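Local coordinates for uncharacterized protein VP1736 (Vibrio parahaemolyticus, PDB 3LXQ), which is of unknown function but carries a sulfatase-family domain of the alkaline phosphatase clan, joined to a small antiparallel beta sheet, at residues Ala313-Val318 against Ser404-Asp409. Numbering follows the deposited sequence.
Sequences ANLVPV and STMEYD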
loop_
_atom_site.group_PDB
_atom_site.type_symbol
_atom_site.label_atom_id
_atom_site.label_comp_id
_atom_site.label_asym_id
_atom_site.label_seq_id
_atom_site.Cartn_x
_atom_site.Cartn_y
_atom_site.Cartn_z
ATOM N N ALA A 313 -14.056 -4.603 -16.762
ATOM C CA ALA A 313 -13.051 -3.887 -17.534
ATOM C C ALA A 313 -12.262 -4.895 -18.362
ATOM O O ALA A 313 -12.168 -6.080 -18.006
ATOM C CB ALA A 313 -12.117 -3.106 -16.609
ATOM N N ASN A 314 -11.719 -4.433 -19.481
ATOM C CA ASN A 314 -10.891 -5.302 -20.291
ATOM C C ASN A 314 -9.424 -5.177 -19.934
ATOM O O ASN A 314 -8.941 -4.081 -19.605
ATOM C CB ASN A 314 -11.113 -5.071 -21.779
ATOM C CG ASN A 314 -11.195 -6.376 -22.555
ATOM O OD1 ASN A 314 -11.181 -6.384 -23.789
ATOM N ND2 ASN A 314 -11.289 -7.495 -21.831
ATOM N N LEU A 315 -8.740 -6.323 -19.993
ATOM C CA LEU A 315 -7.311 -6.460 -19.701
ATOM C C LEU A 315 -6.955 -5.874 -18.328
ATOM O O LEU A 315 -7.495 -6.332 -17.313
ATOM C CB LEU A 315 -6.455 -5.903 -20.855
ATOM C CG LEU A 315 -6.543 -6.705 -22.171
ATOM C CD1 LEU A 315 -5.949 -5.925 -23.337
ATOM C CD2 LEU A 315 -5.910 -8.094 -22.044
ATOM N N VAL A 316 -6.058 -4.889 -18.283
ATOM C CA VAL A 316 -5.774 -4.197 -17.024
ATOM C C VAL A 316 -6.043 -2.693 -17.130
ATOM O O VAL A 316 -5.323 -1.980 -17.827
ATOM C CB VAL A 316 -4.348 -4.481 -16.495
ATOM C CG1 VAL A 316 -4.102 -3.724 -15.181
ATOM C CG2 VAL A 316 -4.159 -5.968 -16.271
ATOM N N PRO A 317 -7.093 -2.211 -16.439
ATOM C CA PRO A 317 -7.447 -0.786 -16.459
ATOM C C PRO A 317 -6.528 0.056 -15.560
ATOM O O PRO A 317 -6.859 0.363 -14.418
ATOM C CB PRO A 317 -8.895 -0.777 -15.964
ATOM C CG PRO A 317 -8.990 -1.983 -15.070
ATOM C CD PRO A 317 -8.059 -3.016 -15.664
ATOM N N VAL A 318 -5.382 0.432 -16.117
ATOM C CA VAL A 318 -4.282 1.091 -15.396
ATOM C C VAL A 318 -4.716 2.251 -14.503
ATOM O O VAL A 318 -4.302 2.329 -13.331
ATOM C CB VAL A 318 -3.181 1.557 -16.401
ATOM C CG1 VAL A 318 -2.076 2.359 -15.715
ATOM C CG2 VAL A 318 -2.592 0.355 -17.148
ATOM N N SER A 404 -0.687 -9.522 -24.195
ATOM C CA SER A 404 -0.915 -8.258 -24.896
ATOM C C SER A 404 0.222 -7.295 -24.606
ATOM O O SER A 404 0.698 -7.207 -23.473
ATOM C CB SER A 404 -2.245 -7.626 -24.482
ATOM O OG SER A 404 -3.334 -8.225 -25.158
ATOM N N THR A 405 0.652 -6.576 -25.636
ATOM C CA THR A 405 1.769 -5.651 -25.510
ATOM C C THR A 405 1.352 -4.264 -25.993
ATOM O O THR A 405 0.825 -4.115 -27.104
ATOM C CB THR A 405 3.010 -6.164 -26.275
ATOM O OG1 THR A 405 2.674 -6.392 -27.654
ATOM C CG2 THR A 405 3.521 -7.463 -25.662
HETATM N N MSE A 406 1.575 -3.255 -25.150
HETATM C CA MSE A 406 1.061 -1.905 -25.402
HETATM C C MSE A 406 2.011 -0.780 -24.998
HETATM O O MSE A 406 2.944 -0.980 -24.221
HETATM C CB MSE A 406 -0.282 -1.705 -24.687
HETATM C CG MSE A 406 -1.452 -2.474 -25.295
HETATM SE SE MSE A 406 -2.894 -2.861 -24.021
HETATM C CE MSE A 406 -1.885 -3.835 -22.667
ATOM N N GLU A 407 1.764 0.401 -25.560
ATOM C CA GLU A 407 2.399 1.638 -25.125
ATOM C C GLU A 407 1.341 2.417 -24.359
ATOM O O GLU A 407 0.214 2.573 -24.834
ATOM C CB GLU A 407 2.897 2.453 -26.322
ATOM N N TYR A 408 1.698 2.892 -23.171
ATOM C CA TYR A 408 0.749 3.603 -22.330
ATOM C C TYR A 408 0.936 5.115 -22.399
ATOM O O TYR A 408 2.035 5.629 -22.198
ATOM C CB TYR A 408 0.830 3.098 -20.892
ATOM C CG TYR A 408 -0.223 3.655 -19.967
ATOM C CD1 TYR A 408 -1.538 3.192 -20.008
ATOM C CD2 TYR A 408 0.101 4.635 -19.035
ATOM C CE1 TYR A 408 -2.500 3.704 -19.151
ATOM C CE2 TYR A 408 -0.850 5.149 -18.174
ATOM C CZ TYR A 408 -2.146 4.683 -18.236
ATOM O OH TYR A 408 -3.071 5.203 -17.368
ATOM N N ASP A 409 -0.151 5.812 -22.710
ATOM C CA ASP A 409 -0.160 7.264 -22.756
ATOM C C ASP A 409 -0.550 7.757 -21.375
ATOM O O ASP A 409 -1.688 7.592 -20.950
ATOM C CB ASP A 409 -1.152 7.761 -23.815
ATOM C CG ASP A 409 -0.977 9.232 -24.144
ATOM O OD1 ASP A 409 -0.259 9.952 -23.416
ATOM O OD2 ASP A 409 -1.573 9.671 -25.150
#
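Val318 packs against the ring of Tyr408, and this is the tighter of two apolar meetings between the loop 313-318 and the strand 404-409. The Val318 CG1 methyl sits 3.4 Å from Tyr408 CZ and equally near the hydroxyl OH, while Val318 CB lies 3.6 Å from Tyr408 CE1. The methyl approaches obliquely; Val318 CG2 lies nearest CE1 and CD1 of the ring. With CG anti to the backbone N (chi1 -173°), the Tyr408 ring extends from the strand to Val318, the two side chains meeting from opposite directions, and Leu389 touches both partners.

The loop lies within the sulfatase-family part of the sequence, between strands 298-304 and 322-328 of the large mixed sheet. Strand 402-409 is the fourth of a five-stranded antiparallel sheet in consecutive order, and Ser404, Met406 and Tyr408 turn the same side of it to the loop, which runs roughly along it.

At the other end, Leu315 spreads its two methyls about Ser404 OG: CD1 is 3.9 Å and CD2 4.0 Å from that oxygen, van der Waals contacts only. The selenium of Met406, modelled as selenomethionine, adds a looser apolar touch, SE to Leu315 CD1 at 4.4 Å. Val396, on the adjoining strand, contacts both Leu315 and Met406.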